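Side-chain contacts in putative immunoglobulin A1 protease (PDB 3N6Z), which is of unestablished function but may be a hydrolase that cleaves immunoglobulin A1: residues Ala269-Leu274 and Lys332-Leu337; Val283-Gly288 and Cys299-Ser304; Asn339-Trp344 and Gly355-Gln360. All blocks are in the same frame, centred on the assembly; numbering follows the deposited sequence. Where two conformers were deposited one is given.

In the fold
The chain forms parallel strands stacked in successive coils, as in a beta-helix. Following it from the N terminus, Ala269-Leu274 comes first, at the end of strand 268-270. The chain then makes contact 2 between Val283-Gly288 and Cys299-Ser304, closing a loop of ten residues. Contact 1 closes later, at Lys332-Leu337, so contact 2 lies wholly within its span. Strands 268-270 and 299-302 are sheet neighbours and bring the two contacts together. Contact 3 follows in series: Asn339-Trp344, from the same helix 334-344, meets Gly355-Gln360 near the C terminus. Contacts 1 and 3 thus join this helix to the late coils and to the C-terminal segment.

Contact 1 (Ala269-Leu274 and Lys332-Leu337); sequences AAWSNL and KSAEEL
Trp271 and Leu337 join a strand end to the first turn of helix 334-344. The strand belongs to a stack of parallel strands, as in a beta-helix, and the helix packs against its flank. Leu337 and Trp271 carry the contact in nearly equal parts. The CB of Leu337 lies 3.8 Å from Trp271 CZ3, at the far rim of the indole. From there the chain runs on to CG, which is beside the backbone N (chi1 -82°), and splits. CD1 rests over one face of the indole, 3.6 Å from Trp271 CE3. It lies 3.9 Å from the centroid of the six-membered ring of Trp271, 21° off the normal, a CH-pi contact. CD2 turns to the strand and meets Ala269 CB at 3.9 Å. The Leu337 and Trp271 side chains run past each other in opposite directions.

The far end of the indole reaches the start of the helix. Trp271 CZ2 touches Ala334 CB at 3.6 Å, an oblique approach. The ring of Tyr356 also meets the indole, and Pro357 touches it.

No hydrogen bond links the two segments. The helix start is fixed by a capping box. Ser333 OG accepts from Glu336 N at 3.0 Å. In return Ser333 N donates to Glu336 OE1 at 3.0 Å, arriving 44° out of the carboxylate plane.

Contact 2 (Val283-Gly288 and Cys299-Ser304); sequences VGRIVG and CYACES
Arg285 and Ala301 bring the two backbones closest, with 6.4 Å between their CA atoms. Cys299-Cys302 is an extended strand. The other segment is two short strands, 283-284 and 287-288, joined by a bend at Arg285 and Ile286. Ile286 and Val287 together face Phe327, a classic beta bulge. No direct hydrogen bond crosses between the segments, so side chains and one water make the contact.

Arg285 passes alongside the methyl of Ala301. Its CD is 3.5 Å from Ala301 CB, and the guanidinium meets that methyl obliquely. A bend at chi3 (-67°) keeps NE beside the same methyl, 3.5 Å from Ala301 CB. Arg285 NH1 donates to a water at 2.9 Å, and this water donates to Cys302 O at 2.9 Å. Arg285 NE bonds to His328 O, while NH2 bonds to Gly329 O and forms a salt bridge with Asp318. All three nitrogens of this buried head are therefore engaged, which should hold its rotation.

Ile286 points its CD1 at the backbone, 3.3 Å from Tyr300 O, a close approach. Its CG1 packs on Cys299 CB at 4.1 Å.

Strand 299-302 lies between strands 268-270 and 330-332 in a parallel sheet. Its Tyr300 and Cys302 point away from the bend and touch Leu337 of helix 334-344. Arg285 also touches Leu307 of strand 307-309 and Ala331 of strand 330-332.

Contact 3 (Asn339-Trp344 and Gly355-Gln360); sequences NIIVAW and GYPIFQ
Ile341 turns its CG1 beside the backbone N (chi1 -68°) and its CG2 beside the carbonyl carbon. With chi2 extended at 164°, both branches come against the ring of Pro357. CG2 makes the nearest approach, 3.6 Å to Pro357 CB. The terminal CD1 of Ile341 is 3.9 Å from Pro357 CG, so the branched chain straddles the edge formed by CB, CG and CD of the proline. The isoleucine side chain runs roughly perpendicular to that of the proline.

Val342 adds a looser touch, its CG2 being 4.5 Å from Pro357 CB. The contact is wholly apolar, and Pro357 is the residue of its segment that makes it. Behind Ile341, the indole of Trp344 folds back on the helix. Ile341 CA sits over the centre of that indole, 3.8 Å above its plane.

The proline carbonyl is taken up elsewhere, since Pro357 O bonds to Tyr238 OH. Tyr238, on strand 237-239, also touches Ile341. Pro357 leads into strand 358-359, which pairs antiparallel with strand 349-350. Ile341 touches Trp349 of that pair, so helix 334-344 and the hairpin lie next to each other, and both reach the stacked parallel strands at Tyr238.

Contact 1 (Ala269-Leu274 and Lys332-Leu337)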
loop_
_atom_site.group_PDB
_atom_site.type_symbol
_atom_site.label_atom_id
_atom_site.label_comp_id
_atom_site.label_asym_id
_atom_site.label_seq_id
_atom_site.Cartn_x
_atom_site.Cartn_y
_atom_site.Cartn_z
ATOM N N ALA A 269 13.450 3.542 1.920
ATOM C CA ALA A 269 14.454 3.085 0.963
ATOM C C ALA A 269 13.841 2.451 -0.291
ATOM O O ALA A 269 12.859 1.683 -0.219
ATOM C CB ALA A 269 15.400 2.055 1.623
ATOM N N ALA A 270 14.451 2.740 -1.434
ATOM C CA ALA A 270 14.084 2.145 -2.712
ATOM C C ALA A 270 15.050 1.020 -3.040
ATOM O O ALA A 270 16.273 1.233 -3.063
ATOM C CB ALA A 270 14.092 3.214 -3.836
ATOM N N TRP A 271 14.509 -0.144 -3.329
ATOM C CA TRP A 271 15.301 -1.303 -3.709
ATOM C C TRP A 271 14.687 -2.016 -4.898
ATOM O O TRP A 271 14.939 -3.209 -5.132
ATOM C CB TRP A 271 15.499 -2.210 -2.484
ATOM C CG TRP A 271 16.706 -3.049 -2.428
ATOM C CD1 TRP A 271 17.433 -3.546 -3.470
ATOM C CD2 TRP A 271 17.298 -3.570 -1.236
ATOM N NE1 TRP A 271 18.490 -4.294 -2.986
ATOM C CE2 TRP A 271 18.418 -4.335 -1.623
ATOM C CE3 TRP A 271 17.002 -3.444 0.119
ATOM C CZ2 TRP A 271 19.234 -5.005 -0.683
ATOM C CZ3 TRP A 271 17.801 -4.087 1.044
ATOM C CH2 TRP A 271 18.902 -4.865 0.636
ATOM N N SER A 272 13.945 -1.269 -5.720
ATOM C CA SER A 272 13.276 -1.779 -6.916
ATOM C C SER A 272 13.964 -1.285 -8.186
ATOM O O SER A 272 14.397 -0.138 -8.256
ATOM C CB SER A 272 11.828 -1.279 -6.951
ATOM O OG SER A 272 11.099 -1.747 -5.845
ATOM N N ASN A 273 13.977 -2.116 -9.229
ATOM C CA ASN A 273 14.261 -1.639 -10.576
ATOM C C ASN A 273 13.057 -0.843 -11.101
ATOM O O ASN A 273 11.905 -1.245 -10.874
ATOM C CB ASN A 273 14.552 -2.817 -11.501
ATOM C CG ASN A 273 15.797 -3.583 -11.095
ATOM O OD1 ASN A 273 16.777 -2.983 -10.646
ATOM N ND2 ASN A 273 15.780 -4.907 -11.272
ATOM N N LEU A 274 13.336 0.290 -11.754
ATOM C CA LEU A 274 12.329 1.285 -12.105
ATOM C C LEU A 274 12.402 1.556 -13.596
ATOM O O LEU A 274 13.489 1.879 -14.119
ATOM C CB LEU A 274 12.571 2.584 -11.337
ATOM C CG LEU A 274 12.770 2.499 -9.830
ATOM C CD1 LEU A 274 13.006 3.901 -9.254
ATOM C CD2 LEU A 274 11.527 1.888 -9.159
ATOM N N LYS A 332 23.055 3.554 -1.205
ATOM C CA LYS A 332 23.644 2.689 -0.202
ATOM C C LYS A 332 23.869 1.283 -0.768
ATOM O O LYS A 332 23.154 0.843 -1.665
ATOM C CB LYS A 332 22.740 2.586 1.033
ATOM C CG LYS A 332 22.572 3.911 1.798
ATOM C CD LYS A 332 23.875 4.223 2.558
ATOM C CE LYS A 332 24.014 5.670 2.986
ATOM N NZ LYS A 332 25.248 5.830 3.811
ATOM N N SER A 333 24.820 0.556 -0.185
ATOM C CA SER A 333 25.019 -0.848 -0.516
ATOM C C SER A 333 23.886 -1.688 0.070
ATOM O O SER A 333 23.239 -1.271 1.013
ATOM C CB SER A 333 26.361 -1.381 -0.001
ATOM O OG SER A 333 26.369 -1.420 1.404
ATOM N N ALA A 334 23.768 -2.914 -0.416
ATOM C CA ALA A 334 22.811 -3.871 0.151
ATOM C C ALA A 334 23.073 -4.074 1.644
ATOM O O ALA A 334 22.137 -4.142 2.435
ATOM C CB ALA A 334 22.854 -5.227 -0.614
ATOM N N GLU A 335 24.355 -4.219 2.025
ATOM C CA GLU A 335 24.694 -4.467 3.424
ATOM C C GLU A 335 24.307 -3.270 4.287
ATOM O O GLU A 335 23.705 -3.423 5.360
ATOM C CB GLU A 335 26.185 -4.778 3.598
ATOM C CG GLU A 335 26.572 -5.116 5.049
ATOM C CD GLU A 335 28.097 -5.199 5.284
ATOM O OE1 GLU A 335 28.880 -5.206 4.301
ATOM O OE2 GLU A 335 28.501 -5.237 6.471
ATOM N N GLU A 336 24.629 -2.072 3.804
ATOM C CA GLU A 336 24.231 -0.851 4.512
ATOM C C GLU A 336 22.722 -0.745 4.669
ATOM O O GLU A 336 22.236 -0.373 5.739
ATOM C CB GLU A 336 24.792 0.386 3.828
ATOM C CG GLU A 336 26.333 0.450 3.959
ATOM C CD GLU A 336 27.040 1.321 2.926
ATOM O OE1 GLU A 336 26.402 1.866 1.978
ATOM O OE2 GLU A 336 28.290 1.451 3.050
ATOM N N LEU A 337 22.001 -1.004 3.595
ATOM C CA LEU A 337 20.520 -0.915 3.647
ATOM C C LEU A 337 19.914 -1.895 4.614
ATOM O O LEU A 337 18.975 -1.564 5.319
ATOM C CB LEU A 337 19.897 -1.158 2.291
ATOM C CG LEU A 337 19.842 -0.031 1.326
ATOM C CD1 LEU A 337 19.113 -0.478 0.063
ATOM C CD2 LEU A 337 19.178 1.242 1.936
#

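Contact 2 (Val283-Gly288 and Cys299-Ser304)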
loop_
_atom_site.group_PDB
_atom_site.type_symbol
_atom_site.label_atom_id
_atom_site.label_comp_id
_atom_site.label_asym_id
_atom_site.label_seq_id
_atom_site.Cartn_x
_atom_site.Cartn_y
_atom_site.Cartn_z
ATOM N N VAL A 283 11.579 9.143 -13.945
ATOM C CA VAL A 283 11.930 8.102 -12.998
ATOM C C VAL A 283 12.769 8.675 -11.881
ATOM O O VAL A 283 13.842 9.240 -12.130
ATOM C CB VAL A 283 12.634 6.942 -13.701
ATOM C CG1 VAL A 283 13.078 5.889 -12.681
ATOM C CG2 VAL A 283 11.744 6.334 -14.789
ATOM N N GLY A 284 12.278 8.533 -10.657
ATOM C CA GLY A 284 13.002 8.990 -9.454
ATOM C C GLY A 284 13.236 7.798 -8.548
ATOM O O GLY A 284 12.320 6.980 -8.325
ATOM N N ARG A 285 14.425 7.670 -7.976
ATOM C CA ARG A 285 14.652 6.508 -7.101
ATOM C C ARG A 285 13.622 6.511 -5.982
ATOM O O ARG A 285 13.187 5.443 -5.561
ATOM C CB ARG A 285 16.071 6.416 -6.571
ATOM C CG ARG A 285 17.128 6.343 -7.647
ATOM C CD ARG A 285 18.505 5.939 -7.113
ATOM N NE ARG A 285 19.059 6.965 -6.235
ATOM C CZ ARG A 285 20.354 7.220 -6.069
ATOM N NH1 ARG A 285 21.270 6.457 -6.656
ATOM N NH2 ARG A 285 20.719 8.242 -5.306
ATOM N N ILE A 286 13.272 7.694 -5.449
ATOM C CA ILE A 286 12.262 7.784 -4.375
ATOM C C ILE A 286 10.897 8.242 -4.912
ATOM O O ILE A 286 9.862 7.588 -4.663
ATOM C CB ILE A 286 12.728 8.704 -3.206
ATOM C CG1 ILE A 286 14.179 8.389 -2.762
ATOM C CG2 ILE A 286 11.783 8.588 -1.983
ATOM C CD1 ILE A 286 14.358 6.954 -2.254
ATOM N N VAL A 287 10.870 9.402 -5.566
ATOM C CA VAL A 287 9.629 10.040 -6.046
ATOM C C VAL A 287 9.781 10.396 -7.519
ATOM O O VAL A 287 10.794 10.994 -7.924
ATOM C CB VAL A 287 9.282 11.321 -5.256
ATOM C CG1 VAL A 287 7.993 11.916 -5.771
ATOM C CG2 VAL A 287 9.240 11.063 -3.741
ATOM N N GLY A 288 8.744 10.097 -8.311
ATOM C CA GLY A 288 8.780 10.320 -9.769
ATOM C C GLY A 288 8.289 11.631 -10.354
ATOM O O GLY A 288 8.780 12.016 -11.430
ATOM N N CYS A 299 16.335 9.214 3.197
ATOM C CA CYS A 299 15.807 8.431 2.090
ATOM C C CYS A 299 16.963 7.863 1.282
ATOM O O CYS A 299 17.852 8.628 0.829
ATOM C CB CYS A 299 14.915 9.281 1.197
ATOM S SG CYS A 299 13.325 9.748 1.984
ATOM N N TYR A 300 16.963 6.540 1.099
ATOM C CA TYR A 300 18.049 5.786 0.495
ATOM C C TYR A 300 17.587 4.996 -0.695
ATOM O O TYR A 300 16.383 4.725 -0.863
ATOM C CB TYR A 300 18.728 4.854 1.543
ATOM C CG TYR A 300 19.093 5.649 2.777
ATOM C CD1 TYR A 300 20.140 6.566 2.741
ATOM C CD2 TYR A 300 18.340 5.553 3.936
ATOM C CE1 TYR A 300 20.406 7.386 3.826
ATOM C CE2 TYR A 300 18.588 6.374 5.046
ATOM C CZ TYR A 300 19.644 7.289 4.984
ATOM O OH TYR A 300 19.881 8.112 6.041
ATOM N N ALA A 301 18.540 4.572 -1.509
ATOM C CA ALA A 301 18.271 3.678 -2.621
ATOM C C ALA A 301 19.416 2.713 -2.763
ATOM O O ALA A 301 20.587 3.094 -2.620
ATOM C CB ALA A 301 18.055 4.444 -3.947
ATOM N N CYS A 302 19.138 1.447 -3.055
ATOM C CA CYS A 302 20.246 0.526 -3.284
ATOM C C CYS A 302 21.014 0.937 -4.533
ATOM O O CYS A 302 20.446 1.268 -5.568
ATOM C CB CYS A 302 19.810 -0.922 -3.400
ATOM S SG CYS A 302 21.228 -2.076 -3.207
ATOM N N GLU A 303 22.343 0.899 -4.409
ATOM C CA GLU A 303 23.260 1.323 -5.463
ATOM C C GLU A 303 23.106 0.482 -6.733
ATOM O O GLU A 303 23.479 0.932 -7.812
ATOM C CB GLU A 303 24.705 1.249 -4.953
ATOM C CG GLU A 303 25.187 -0.151 -4.698
ATOM C CD GLU A 303 26.512 -0.251 -3.954
ATOM O OE1 GLU A 303 27.162 0.798 -3.764
ATOM O OE2 GLU A 303 26.885 -1.416 -3.614
ATOM N N SER A 304 22.548 -0.722 -6.606
ATOM C CA SER A 304 22.460 -1.634 -7.743
ATOM C C SER A 304 21.119 -1.638 -8.479
ATOM O O SER A 304 20.984 -2.385 -9.444
ATOM C CB SER A 304 22.777 -3.040 -7.275
ATOM O OG SER A 304 21.791 -3.507 -6.378
HETATM O O HOH W 1 20.989 3.612 -7.190
#

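Contact 3 (Asn339-Trp344 and Gly355-Gln360)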
loop_
_atom_site.group_PDB
_atom_site.type_symbol
_atom_site.label_atom_id
_atom_site.label_comp_id
_atom_site.label_asym_id
_atom_site.label_seq_id
_atom_site.Cartn_x
_atom_site.Cartn_y
_atom_site.Cartn_z
ATOM N N ASN A 339 21.242 -2.946 7.406
ATOM C CA ASN A 339 21.468 -2.276 8.710
ATOM C C ASN A 339 20.478 -1.193 8.960
ATOM O O ASN A 339 19.891 -1.076 10.034
ATOM C CB ASN A 339 22.852 -1.562 8.780
ATOM C CG ASN A 339 24.025 -2.515 8.915
ATOM O OD1 ASN A 339 23.869 -3.709 9.198
ATOM N ND2 ASN A 339 25.226 -1.982 8.684
ATOM N N ILE A 340 20.317 -0.336 7.950
ATOM C CA ILE A 340 19.466 0.832 8.073
ATOM C C ILE A 340 18.010 0.425 8.342
ATOM O O ILE A 340 17.351 0.951 9.250
ATOM C CB ILE A 340 19.580 1.741 6.809
ATOM C CG1 ILE A 340 20.980 2.412 6.757
ATOM C CG2 ILE A 340 18.473 2.779 6.767
ATOM C CD1 ILE A 340 21.288 3.019 5.399
ATOM N N ILE A 341 17.507 -0.489 7.521
ATOM C CA ILE A 341 16.102 -0.915 7.579
ATOM C C ILE A 341 15.792 -1.593 8.915
ATOM O O ILE A 341 14.828 -1.235 9.578
ATOM C CB ILE A 341 15.757 -1.815 6.389
ATOM C CG1 ILE A 341 15.786 -1.014 5.067
ATOM C CG2 ILE A 341 14.375 -2.488 6.587
ATOM C CD1 ILE A 341 15.845 -1.857 3.773
ATOM N N VAL A 342 16.639 -2.524 9.346
ATOM C CA VAL A 342 16.365 -3.208 10.614
ATOM C C VAL A 342 16.354 -2.208 11.780
ATOM O O VAL A 342 15.537 -2.309 12.678
ATOM C CB VAL A 342 17.328 -4.378 10.849
ATOM C CG1 VAL A 342 17.204 -4.945 12.262
ATOM C CG2 VAL A 342 17.086 -5.461 9.793
ATOM N N ALA A 343 17.247 -1.216 11.743
ATOM C CA ALA A 343 17.289 -0.185 12.787
ATOM C C ALA A 343 16.034 0.692 12.896
ATOM O O ALA A 343 15.785 1.327 13.930
ATOM C CB ALA A 343 18.582 0.684 12.619
ATOM N N TRP A 344 15.212 0.727 11.855
ATOM C CA TRP A 344 13.918 1.394 11.939
ATOM C C TRP A 344 13.050 0.904 13.092
ATOM O O TRP A 344 12.375 1.714 13.751
ATOM C CB TRP A 344 13.141 1.310 10.634
ATOM C CG TRP A 344 13.750 1.985 9.495
ATOM C CD1 TRP A 344 14.748 2.944 9.508
ATOM C CD2 TRP A 344 13.467 1.734 8.119
ATOM N NE1 TRP A 344 15.070 3.318 8.230
ATOM C CE2 TRP A 344 14.295 2.595 7.359
ATOM C CE3 TRP A 344 12.576 0.880 7.455
ATOM C CZ2 TRP A 344 14.273 2.608 5.973
ATOM C CZ3 TRP A 344 12.535 0.911 6.065
ATOM C CH2 TRP A 344 13.383 1.770 5.345
ATOM N N GLY A 355 19.243 -11.270 1.934
ATOM C CA GLY A 355 19.668 -9.871 2.011
ATOM C C GLY A 355 18.538 -8.884 2.161
ATOM O O GLY A 355 18.784 -7.754 2.609
ATOM N N TYR A 356 17.307 -9.284 1.802
ATOM C CA TYR A 356 16.185 -8.361 1.885
ATOM C C TYR A 356 15.543 -8.448 3.267
ATOM O O TYR A 356 15.096 -9.523 3.669
ATOM C CB TYR A 356 15.140 -8.667 0.813
ATOM C CG TYR A 356 15.569 -8.425 -0.603
ATOM C CD1 TYR A 356 15.784 -7.138 -1.091
ATOM C CD2 TYR A 356 15.761 -9.508 -1.477
ATOM C CE1 TYR A 356 16.187 -6.904 -2.386
ATOM C CE2 TYR A 356 16.134 -9.282 -2.809
ATOM C CZ TYR A 356 16.369 -7.970 -3.240
ATOM O OH TYR A 356 16.723 -7.743 -4.545
ATOM N N PRO A 357 15.452 -7.324 3.997
ATOM C CA PRO A 357 14.797 -7.356 5.293
ATOM C C PRO A 357 13.301 -7.669 5.182
ATOM O O PRO A 357 12.646 -7.286 4.206
ATOM C CB PRO A 357 15.024 -5.943 5.847
ATOM C CG PRO A 357 16.239 -5.477 5.169
ATOM C CD PRO A 357 16.145 -6.041 3.789
ATOM N N ILE A 358 12.808 -8.361 6.185
ATOM C CA ILE A 358 11.407 -8.744 6.299
ATOM C C ILE A 358 10.975 -8.537 7.756
ATOM O O ILE A 358 11.745 -8.032 8.549
ATOM C CB ILE A 358 11.161 -10.189 5.751
ATOM C CG1 ILE A 358 11.974 -11.214 6.557
ATOM C CG2 ILE A 358 11.484 -10.269 4.257
ATOM C CD1 ILE A 358 11.692 -12.643 6.193
ATOM N N PHE A 359 9.755 -8.909 8.108
ATOM C CA PHE A 359 9.353 -8.835 9.490
ATOM C C PHE A 359 9.705 -10.130 10.181
ATOM O O PHE A 359 9.793 -11.189 9.549
ATOM C CB PHE A 359 7.837 -8.589 9.654
ATOM C CG PHE A 359 7.317 -7.315 9.020
ATOM C CD1 PHE A 359 8.082 -6.178 8.870
ATOM C CD2 PHE A 359 5.996 -7.279 8.626
ATOM C CE1 PHE A 359 7.539 -5.026 8.326
ATOM C CE2 PHE A 359 5.425 -6.128 8.113
ATOM C CZ PHE A 359 6.222 -5.019 7.940
ATOM N N GLN A 360 9.785 -10.058 11.500
ATOM C CA GLN A 360 10.061 -11.251 12.291
ATOM C C GLN A 360 8.979 -12.310 12.110
ATOM O O GLN A 360 9.259 -13.501 12.212
ATOM C CB GLN A 360 10.269 -10.852 13.736
ATOM C CG GLN A 360 11.632 -10.154 13.853
ATOM C CD GLN A 360 11.924 -9.583 15.182
ATOM O OE1 GLN A 360 11.533 -10.144 16.202
ATOM N NE2 GLN A 360 12.623 -8.436 15.201
#